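Local coordinates for protein sulfite dehydrogenase (Paracoccus pantotrophus, PDB 2XTS) that oxidises protein-bound sulfane sulfur in the bacterial Sox system, using a molybdenum-molybdopterin cofactor and heme c to pass on the electrons, at residues I53-I58 and Q140-N145; V151-L156 and D190-A195; I297-V302 and R343-T348. All coordinates share one frame; numbering follows the deposited sequence. Where two conformers were deposited one is given.

Contact 1: residues I53-I58 and Q140-N145; sequences INFTPI and QGMIHN. With MTE (phosphonic acidmono-(2-amino-5,6-dimercapto-4-oxo-3,7,8a,9,10,10a-hexahydro-4H-8-oxa-1,3,9,10-tetraaza-anthracen-7-ylmethyl)ester), chain E.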
loop_
_atom_site.group_PDB
_atom_site.type_symbol
_atom_site.label_atom_id
_atom_site.label_comp_id
_atom_site.label_asym_id
_atom_site.label_seq_id
_atom_site.Cartn_x
_atom_site.Cartn_y
_atom_site.Cartn_z
ATOM N N ILE A 53 -15.648 -10.092 12.779
ATOM C CA ILE A 53 -14.239 -9.820 12.587
ATOM C C ILE A 53 -13.731 -10.750 11.490
ATOM O O ILE A 53 -14.151 -11.906 11.395
ATOM C CB ILE A 53 -13.478 -10.119 13.915
ATOM C CG1 ILE A 53 -11.992 -9.790 13.832
ATOM C CG2 ILE A 53 -13.683 -11.581 14.415
ATOM C CD1 ILE A 53 -11.721 -8.360 13.769
ATOM N N ASN A 54 -12.774 -10.270 10.693
ATOM C CA ASN A 54 -11.947 -11.168 9.896
ATOM C C ASN A 54 -10.485 -10.814 10.128
ATOM O O ASN A 54 -10.198 -9.920 10.934
ATOM C CB ASN A 54 -12.387 -11.224 8.431
ATOM C CG ASN A 54 -12.168 -9.929 7.680
ATOM O OD1 ASN A 54 -11.226 -9.195 7.966
ATOM N ND2 ASN A 54 -12.999 -9.673 6.657
ATOM N N PHE A 55 -9.566 -11.547 9.500
ATOM C CA PHE A 55 -8.182 -11.524 9.934
ATOM C C PHE A 55 -7.225 -11.254 8.780
ATOM O O PHE A 55 -7.320 -11.894 7.738
ATOM C CB PHE A 55 -7.834 -12.882 10.569
ATOM C CG PHE A 55 -8.611 -13.181 11.810
ATOM C CD1 PHE A 55 -9.833 -13.833 11.735
ATOM C CD2 PHE A 55 -8.143 -12.771 13.045
ATOM C CE1 PHE A 55 -10.584 -14.052 12.881
ATOM C CE2 PHE A 55 -8.878 -13.026 14.189
ATOM C CZ PHE A 55 -10.087 -13.658 14.100
ATOM N N THR A 56 -6.310 -10.312 8.982
ATOM C CA THR A 56 -5.278 -10.001 7.997
ATOM C C THR A 56 -4.285 -11.164 7.886
ATOM O O THR A 56 -3.897 -11.716 8.902
ATOM C CB THR A 56 -4.463 -8.765 8.463
ATOM O OG1 THR A 56 -5.351 -7.680 8.738
ATOM C CG2 THR A 56 -3.412 -8.347 7.456
ATOM N N PRO A 57 -3.859 -11.521 6.661
ATOM C CA PRO A 57 -2.907 -12.631 6.467
ATOM C C PRO A 57 -1.476 -12.235 6.808
ATOM O O PRO A 57 -0.597 -12.349 5.968
ATOM C CB PRO A 57 -3.068 -12.968 4.984
ATOM C CG PRO A 57 -3.423 -11.686 4.363
ATOM C CD PRO A 57 -4.352 -11.018 5.361
ATOM N N ILE A 58 -1.245 -11.860 8.066
ATOM C CA ILE A 58 0.076 -11.414 8.481
ATOM C C ILE A 58 1.154 -12.494 8.430
ATOM O O ILE A 58 2.304 -12.176 8.484
ATOM C CB ILE A 58 0.048 -10.739 9.870
ATOM C CG1 ILE A 58 -0.440 -11.693 10.967
ATOM C CG2 ILE A 58 -0.769 -9.434 9.828
ATOM C CD1 ILE A 58 -0.103 -11.233 12.361
ATOM N N GLN A 140 -3.075 -13.036 15.908
ATOM C CA GLN A 140 -2.556 -11.678 15.899
ATOM C C GLN A 140 -3.046 -10.825 14.724
ATOM O O GLN A 140 -2.627 -9.683 14.609
ATOM C CB GLN A 140 -1.017 -11.684 15.955
ATOM C CG GLN A 140 -0.375 -11.994 17.322
ATOM C CD GLN A 140 -0.263 -13.492 17.613
ATOM O OE1 GLN A 140 -0.337 -14.325 16.719
ATOM N NE2 GLN A 140 -0.018 -13.826 18.865
ATOM N N GLY A 141 -3.890 -11.372 13.854
ATOM C CA GLY A 141 -4.212 -10.700 12.607
ATOM C C GLY A 141 -5.362 -9.705 12.606
ATOM O O GLY A 141 -5.738 -9.229 11.553
ATOM N N MET A 142 -5.898 -9.335 13.764
ATOM C CA MET A 142 -6.841 -8.222 13.838
ATOM C C MET A 142 -6.034 -6.914 13.912
ATOM O O MET A 142 -6.086 -6.176 14.901
ATOM C CB MET A 142 -7.796 -8.318 15.039
ATOM C CG MET A 142 -8.486 -9.608 15.250
ATOM S SD MET A 142 -9.586 -9.405 16.695
ATOM C CE MET A 142 -9.974 -11.106 17.089
ATOM N N ILE A 143 -5.282 -6.626 12.847
ATOM C CA ILE A 143 -4.439 -5.473 12.795
ATOM C C ILE A 143 -4.187 -5.128 11.331
ATOM O O ILE A 143 -4.098 -6.005 10.471
ATOM C CB ILE A 143 -3.088 -5.763 13.531
ATOM C CG1 ILE A 143 -2.297 -4.489 13.775
ATOM C CG2 ILE A 143 -2.227 -6.812 12.809
ATOM C CD1 ILE A 143 -1.277 -4.657 14.893
ATOM N N HIS A 144 -4.016 -3.843 11.073
ATOM C CA HIS A 144 -3.524 -3.368 9.790
ATOM C C HIS A 144 -2.735 -2.083 10.007
ATOM O O HIS A 144 -2.796 -1.486 11.077
ATOM C CB HIS A 144 -4.627 -3.252 8.701
ATOM C CG HIS A 144 -5.765 -2.330 8.981
ATOM N ND1 HIS A 144 -5.608 -0.983 9.228
ATOM C CD2 HIS A 144 -7.095 -2.553 8.898
ATOM C CE1 HIS A 144 -6.804 -0.431 9.335
ATOM N NE2 HIS A 144 -7.723 -1.360 9.141
ATOM N N ASN A 145 -1.971 -1.684 8.996
ATOM C CA ASN A 145 -1.053 -0.564 9.097
ATOM C C ASN A 145 -1.009 0.139 7.769
ATOM O O ASN A 145 -0.593 -0.420 6.791
ATOM C CB ASN A 145 0.329 -1.090 9.493
ATOM C CG ASN A 145 1.353 -0.004 9.803
ATOM O OD1 ASN A 145 2.258 0.271 8.982
ATOM N ND2 ASN A 145 1.286 0.550 10.963
HETATM N N1 MTE E . -16.813 2.227 13.194
HETATM C C2 MTE E . -18.114 2.052 12.992
HETATM N N2 MTE E . -18.851 3.100 12.564
HETATM N N3 MTE E . -18.713 0.860 13.176
HETATM C C4 MTE E . -18.033 -0.245 13.599
HETATM O O4 MTE E . -18.660 -1.316 13.734
HETATM N N5 MTE E . -15.819 -1.129 14.381
HETATM C C6 MTE E . -14.667 -0.637 15.100
HETATM C C7 MTE E . -13.858 0.420 14.364
HETATM N N8 MTE E . -14.728 1.458 13.875
HETATM C C9 MTE E . -16.615 -0.121 13.870
HETATM C C10 MTE E . -16.027 1.206 13.652
HETATM C "C1'" MTE E . -13.729 -1.742 15.551
HETATM S "S1'" MTE E . -14.200 -2.747 16.905
HETATM C "C2'" MTE E . -12.509 -1.917 14.990
HETATM S "S2'" MTE E . -11.367 -3.042 15.611
HETATM C "C3'" MTE E . -12.116 -1.068 13.800
HETATM O "O3'" MTE E . -13.162 -0.215 13.305
HETATM C "C4'" MTE E . -11.718 -1.957 12.637
HETATM O "O4'" MTE E . -11.266 -1.146 11.543
HETATM P P MTE E . -11.216 -1.867 10.112
HETATM O O1P MTE E . -10.192 -3.007 10.397
HETATM O O2P MTE E . -12.548 -2.451 9.771
HETATM O O3P MTE E . -10.663 -0.844 9.181
#
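His144 carries the contact to the cofactor: its NE2-H runs almost straight (177°) to O3P of the MTE phosphate, 3.0 Å away and in the plane of the imidazole. With CG lodged in the crowded position between N and carbonyl carbon (chi1 60°), the ring leaves the strand edge-on to the phosphate, whose charge would probably be eased by this donor and by Lys225 and Arg212, which also bind MTE. Next to His144, Thr56 ties the two segments together. Its OG1, anti to its own carbonyl carbon, gives its proton to Ile143 O at 2.7 Å and accepts from Phe72 N, while Thr56 N donates to Gly141 O (2.8 Å, 157°). Both carbonyls are met from above their planes. Gly141, with no side chain, lets the backbones close in, its CA 4.8 Å from Thr56 CA.

Apolar packing flanks these bonds. The extended chain of Met142 runs alongside Phe55, with CG and CE each 3.6 Å from Phe55 CE2, and SD stands oblique to the ring in a Met-aromatic contact; Ile53 crosses the thioether at about a right angle, CG1 to SD 3.8 Å. Ile58 CD1 abuts Gln140 CB at 3.7 Å. The loop after strand 52-53 thus lies against the start of strand 143-152, just beyond helix 136-140, with strand 112-119 pairing beside it.

Contact 2: residues V151-L156 and D190-A195; sequences VPLSVL and DDVMLA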
loop_
_atom_site.group_PDB
_atom_site.type_symbol
_atom_site.label_atom_id
_atom_site.label_comp_id
_atom_site.label_asym_id
_atom_site.label_seq_id
_atom_site.Cartn_x
_atom_site.Cartn_y
_atom_site.Cartn_z
ATOM N N VAL A 151 -7.418 15.286 7.666
ATOM C CA VAL A 151 -7.418 16.583 8.315
ATOM C C VAL A 151 -7.421 16.347 9.828
ATOM O O VAL A 151 -8.200 15.531 10.323
ATOM C CB VAL A 151 -8.665 17.398 7.887
ATOM C CG1 VAL A 151 -8.783 18.681 8.679
ATOM C CG2 VAL A 151 -8.676 17.647 6.379
ATOM N N PRO A 152 -6.576 17.079 10.580
ATOM C CA PRO A 152 -6.612 16.938 12.033
ATOM C C PRO A 152 -7.934 17.381 12.612
ATOM O O PRO A 152 -8.503 18.395 12.176
ATOM C CB PRO A 152 -5.514 17.864 12.524
ATOM C CG PRO A 152 -5.042 18.617 11.380
ATOM C CD PRO A 152 -5.591 18.076 10.127
ATOM N N LEU A 153 -8.435 16.658 13.610
ATOM C CA LEU A 153 -9.670 17.117 14.251
ATOM C C LEU A 153 -9.559 18.529 14.809
ATOM O O LEU A 153 -10.547 19.263 14.829
ATOM C CB LEU A 153 -10.149 16.161 15.347
ATOM C CG LEU A 153 -10.628 14.780 14.890
ATOM C CD1 LEU A 153 -11.356 14.076 16.046
ATOM C CD2 LEU A 153 -11.487 14.838 13.620
ATOM N N SER A 154 -8.367 18.905 15.262
ATOM C CA SER A 154 -8.188 20.244 15.822
ATOM C C SER A 154 -8.618 21.334 14.851
ATOM O O SER A 154 -9.224 22.330 15.262
ATOM C CB SER A 154 -6.740 20.446 16.232
ATOM O OG SER A 154 -5.856 20.341 15.138
ATOM N N VAL A 155 -8.333 21.174 13.562
ATOM C CA VAL A 155 -8.679 22.227 12.621
ATOM C C VAL A 155 -10.183 22.259 12.338
ATOM O O VAL A 155 -10.761 23.338 12.164
ATOM C CB VAL A 155 -7.864 22.156 11.329
ATOM C CG1 VAL A 155 -8.128 23.399 10.488
ATOM C CG2 VAL A 155 -6.361 22.048 11.635
ATOM N N LEU A 156 -10.837 21.097 12.326
ATOM C CA LEU A 156 -12.293 21.066 12.145
ATOM C C LEU A 156 -12.991 21.674 13.342
ATOM O O LEU A 156 -13.937 22.460 13.200
ATOM C CB LEU A 156 -12.769 19.637 11.971
ATOM C CG LEU A 156 -12.206 18.922 10.749
ATOM C CD1 LEU A 156 -12.717 17.472 10.751
ATOM C CD2 LEU A 156 -12.582 19.625 9.473
ATOM N N ASP A 190 -4.300 16.383 20.000
ATOM C CA ASP A 190 -2.929 15.922 19.762
ATOM C C ASP A 190 -2.818 15.388 18.319
ATOM O O ASP A 190 -2.339 16.113 17.443
ATOM C CB ASP A 190 -2.546 14.886 20.830
ATOM C CG ASP A 190 -1.152 14.303 20.645
ATOM O OD1 ASP A 190 -0.431 14.664 19.685
ATOM O OD2 ASP A 190 -0.802 13.432 21.469
ATOM N N ASP A 191 -3.276 14.165 18.054
ATOM C CA ASP A 191 -2.999 13.520 16.778
ATOM C C ASP A 191 -4.166 12.735 16.184
ATOM O O ASP A 191 -3.969 11.916 15.297
ATOM C CB ASP A 191 -1.763 12.622 16.897
ATOM C CG ASP A 191 -1.925 11.500 17.901
ATOM O OD1 ASP A 191 -2.957 11.451 18.615
ATOM O OD2 ASP A 191 -0.991 10.670 17.988
ATOM N N VAL A 192 -5.383 12.982 16.641
ATOM C CA VAL A 192 -6.545 12.329 16.010
ATOM C C VAL A 192 -6.829 13.019 14.676
ATOM O O VAL A 192 -6.891 14.240 14.601
ATOM C CB VAL A 192 -7.822 12.295 16.891
ATOM C CG1 VAL A 192 -8.973 11.560 16.194
ATOM C CG2 VAL A 192 -7.520 11.631 18.228
ATOM N N MET A 193 -7.014 12.214 13.646
ATOM C CA MET A 193 -7.243 12.677 12.285
ATOM C C MET A 193 -8.572 12.143 11.767
ATOM O O MET A 193 -8.969 11.017 12.089
ATOM C CB MET A 193 -6.088 12.166 11.394
ATOM C CG MET A 193 -6.245 12.351 9.889
ATOM S SD MET A 193 -5.159 11.318 8.910
ATOM C CE MET A 193 -3.590 11.903 9.532
ATOM N N LEU A 194 -9.254 12.946 10.957
ATOM C CA LEU A 194 -10.290 12.467 10.060
ATOM C C LEU A 194 -9.612 12.132 8.740
ATOM O O LEU A 194 -9.210 13.027 7.987
ATOM C CB LEU A 194 -11.396 13.525 9.884
ATOM C CG LEU A 194 -12.599 13.105 9.051
ATOM C CD1 LEU A 194 -13.424 12.048 9.789
ATOM C CD2 LEU A 194 -13.428 14.323 8.652
ATOM N N ALA A 195 -9.487 10.838 8.475
ATOM C CA ALA A 195 -8.741 10.341 7.320
ATOM C C ALA A 195 -9.662 10.060 6.164
ATOM O O ALA A 195 -10.736 9.510 6.337
ATOM C CB ALA A 195 -8.002 9.078 7.689
HETATM O O HOH W 1 -6.222 16.866 16.021
HETATM O O HOH W 2 -3.743 18.018 15.824
#
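Val151 opens the contact as the hydrogen-bonded partner of Leu194 in an antiparallel pair. Its N donates to Leu194 O at 2.9 Å, and its O receives Leu194 N at 2.9 Å within the carbonyl plane. The same Val151 oxygen takes a CA-H...O contact from Met193 CA, and Met193 CG packs beside it. At Pro152, in a non-hydrogen-bonded pair with Met193, the strand ends in the N-cap position of helix 153-160. This is a strand-to-helix junction at the end of strand 143-152, held against strand 193-198 in the antiparallel sheet of the molybdopterin-binding domain.

Leu153 N, already in the first turn, still reaches across to Val192 O at 3.0 Å and nearly straight (174°), so the strand pairing is carried into the helix start. Its branch divides the apolar work: CD1 presses on Val192 CG1 at 3.5 Å, a close fit for two methyls, and CD2 meets Leu194 CB at 4.0 Å, the two leucines crossing at about a right angle. One water accepts from Ser154 N and bridges to Val192 O, while a second links Ser154 OG with Asp190 O. One turn on, Leu156 CD1 rests on Leu194 CD2 at 3.9 Å, and Phe109 packs on Leu156 and Val151.

Contact 3: residues I297-V302 and R343-T348; sequences ITRVDV and RAVDET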
loop_
_atom_site.group_PDB
_atom_site.type_symbol
_atom_site.label_atom_id
_atom_site.label_comp_id
_atom_site.label_asym_id
_atom_site.label_seq_id
_atom_site.Cartn_x
_atom_site.Cartn_y
_atom_site.Cartn_z
ATOM N N ILE A 297 9.017 1.523 18.675
ATOM C CA ILE A 297 9.767 0.334 19.062
ATOM C C ILE A 297 11.250 0.683 19.031
ATOM O O ILE A 297 11.722 1.283 18.084
ATOM C CB ILE A 297 9.462 -0.859 18.096
ATOM C CG1 ILE A 297 8.017 -1.327 18.255
ATOM C CG2 ILE A 297 10.459 -2.006 18.282
ATOM C CD1 ILE A 297 7.637 -1.814 19.591
ATOM N N THR A 298 11.980 0.298 20.065
ATOM C CA THR A 298 13.419 0.524 20.112
ATOM C C THR A 298 14.207 -0.736 19.856
ATOM O O THR A 298 15.294 -0.656 19.329
ATOM C CB THR A 298 13.840 1.139 21.435
ATOM O OG1 THR A 298 13.410 0.318 22.515
ATOM C CG2 THR A 298 13.258 2.524 21.580
ATOM N N ARG A 299 13.674 -1.896 20.227
ATOM C CA ARG A 299 14.268 -3.165 19.870
ATOM C C ARG A 299 13.304 -4.315 19.991
ATOM O O ARG A 299 12.250 -4.194 20.623
ATOM C CB ARG A 299 15.562 -3.442 20.629
ATOM C CG ARG A 299 15.413 -4.086 21.947
ATOM C CD ARG A 299 16.790 -4.399 22.562
ATOM N NE ARG A 299 16.626 -5.255 23.722
ATOM C CZ ARG A 299 16.363 -4.801 24.941
ATOM N NH1 ARG A 299 16.216 -3.503 25.162
ATOM N NH2 ARG A 299 16.218 -5.653 25.941
ATOM N N VAL A 300 13.667 -5.402 19.333
ATOM C CA VAL A 300 12.975 -6.663 19.476
ATOM C C VAL A 300 13.990 -7.748 19.770
ATOM O O VAL A 300 14.966 -7.894 19.055
ATOM C CB VAL A 300 12.145 -7.051 18.221
ATOM C CG1 VAL A 300 11.355 -8.331 18.485
ATOM C CG2 VAL A 300 11.238 -5.893 17.797
ATOM N N ASP A 301 13.753 -8.492 20.846
ATOM C CA ASP A 301 14.578 -9.660 21.186
ATOM C C ASP A 301 13.858 -10.928 20.729
ATOM O O ASP A 301 12.628 -10.999 20.803
ATOM C CB ASP A 301 14.859 -9.714 22.679
ATOM C CG ASP A 301 15.638 -8.511 23.179
ATOM O OD1 ASP A 301 16.425 -7.913 22.428
ATOM O OD2 ASP A 301 15.427 -8.160 24.360
ATOM N N VAL A 302 14.613 -11.914 20.271
ATOM C CA VAL A 302 14.099 -13.189 19.823
ATOM C C VAL A 302 14.759 -14.314 20.635
ATOM O O VAL A 302 15.975 -14.275 20.888
ATOM C CB VAL A 302 14.338 -13.349 18.313
ATOM C CG1 VAL A 302 14.059 -14.775 17.870
ATOM C CG2 VAL A 302 13.481 -12.386 17.551
ATOM N N ARG A 343 10.028 -10.533 21.805
ATOM C CA ARG A 343 9.731 -9.618 22.916
ATOM C C ARG A 343 10.083 -8.192 22.502
ATOM O O ARG A 343 11.267 -7.878 22.311
ATOM C CB ARG A 343 10.527 -10.032 24.152
ATOM C CG ARG A 343 10.337 -9.200 25.385
ATOM C CD ARG A 343 11.206 -9.774 26.512
ATOM N NE ARG A 343 12.638 -9.588 26.267
ATOM C CZ ARG A 343 13.614 -10.106 27.013
ATOM N NH1 ARG A 343 13.328 -10.902 28.036
ATOM N NH2 ARG A 343 14.884 -9.859 26.713
ATOM N N ALA A 344 9.058 -7.347 22.355
ATOM C CA ALA A 344 9.253 -5.953 21.967
ATOM C C ALA A 344 9.594 -5.043 23.139
ATOM O O ALA A 344 9.126 -5.267 24.261
ATOM C CB ALA A 344 8.008 -5.432 21.309
ATOM N N VAL A 345 10.380 -4.004 22.870
ATOM C CA VAL A 345 10.688 -2.956 23.819
ATOM C C VAL A 345 10.377 -1.646 23.126
ATOM O O VAL A 345 10.708 -1.462 21.957
ATOM C CB VAL A 345 12.165 -2.977 24.240
ATOM C CG1 VAL A 345 12.435 -1.882 25.307
ATOM C CG2 VAL A 345 12.550 -4.383 24.728
ATOM N N ASP A 346 9.679 -0.742 23.815
ATOM C CA ASP A 346 9.399 0.564 23.237
ATOM C C ASP A 346 10.196 1.677 23.917
ATOM O O ASP A 346 10.893 1.457 24.904
ATOM C CB ASP A 346 7.891 0.862 23.132
ATOM C CG ASP A 346 7.218 1.157 24.443
ATOM O OD1 ASP A 346 7.872 1.702 25.366
ATOM O OD2 ASP A 346 6.001 0.874 24.523
ATOM N N GLU A 347 10.077 2.883 23.379
ATOM C CA GLU A 347 10.897 4.008 23.830
ATOM C C GLU A 347 10.629 4.449 25.256
ATOM O O GLU A 347 11.407 5.217 25.818
ATOM C CB GLU A 347 10.749 5.198 22.888
ATOM C CG GLU A 347 9.370 5.806 22.887
ATOM C CD GLU A 347 9.315 7.017 21.987
ATOM O OE1 GLU A 347 8.742 6.915 20.890
ATOM O OE2 GLU A 347 9.897 8.071 22.356
ATOM N N THR A 348 9.516 4.012 25.838
ATOM C CA THR A 348 9.253 4.294 27.250
ATOM C C THR A 348 10.012 3.350 28.181
ATOM O O THR A 348 10.025 3.560 29.396
ATOM C CB THR A 348 7.755 4.187 27.597
ATOM O OG1 THR A 348 7.354 2.807 27.606
ATOM C CG2 THR A 348 6.870 5.033 26.640
HETATM O O HOH W 3 13.743 1.792 25.413
HETATM O O HOH W 4 13.046 -7.499 24.601
#
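Backbone hydrogen bonds set the register of these two strands, which run antiparallel. Asp301 and Arg343 exchange two bonds, Arg343 N to Asp301 O being the shorter at 2.8 Å, and Val345 N donates to Arg299 O nearly along the C=O axis. Toward Ile297 the pattern slips by one residue: Thr298 N donates to Val345 O at 2.9 Å, while Arg299 N reaches that oxygen only weakly, at 3.5 Å. Thr298 and Arg299 both facing Val345 is a classic beta bulge.

Charged groups gather on the face shared by Arg299, Asp301 and Arg343. Arg299 grips the Asp301 carboxylate side-on, NE to OD1 at 3.0 Å and NH2 to OD2, both on syn lone pairs. Arg343 instead sends NH2 to OD2 from above the carboxylate plane, 3.0 Å away and straight (176°), its chain bent at chi3 (69°) to bring the guanidinium round with its plane 72° from the carboxylate. Asp301 OD2 thus serves both arginines, probably offsetting the repulsion between their NH2 atoms, 4.5 Å apart. A water donates to Asp301 OD2 and Arg343 O and accepts from Arg343 NE, and Thr312 holds Asp301 OD1.

Among van der Waals contacts, Val345 CG2 sits over the centre of the Arg299 guanidinium face, 3.8 Å from CZ. Ile297 CD1 meets Ala344 CB at 4.0 Å on the face of Val300 and Ala344.

At the turn, Asp346 OD1 accepts from Thr348 N and OG1, closing an Asx turn.

Arg343 makes a cation-pi interaction with Trp310 and donates to Cys164 O of the cytochrome chain, so this face meets the partner subunit. Strands 297-303 and 338-346 lie side by side inside the eight-stranded sheet of the Mo-co oxidoreductase dimerisation domain, between 311-316 and 375-378, with Val300 reaching Phe327 of strand 325-333.

How the contacts relate
Contacts 1 and 2 share strand 143-152, using its opposite ends: the first joins its start to the 53-58 loop, the second joins its finish to strand 193-198. Their centres lie 25 Å apart, with nearest atoms about 10 Å apart. Only contact 1 reaches the cofactor directly, through His144, and the side chain of Ile53 comes within about 6 Å of the bound molybdenum oxide; in contact 2 the side chain of Leu194 is about 11 Å from MTE. Contact 3 belongs to the dimerisation domain, 21 Å centre to centre from contact 1 and 29 Å from contact 2, and meets the cytochrome chain instead.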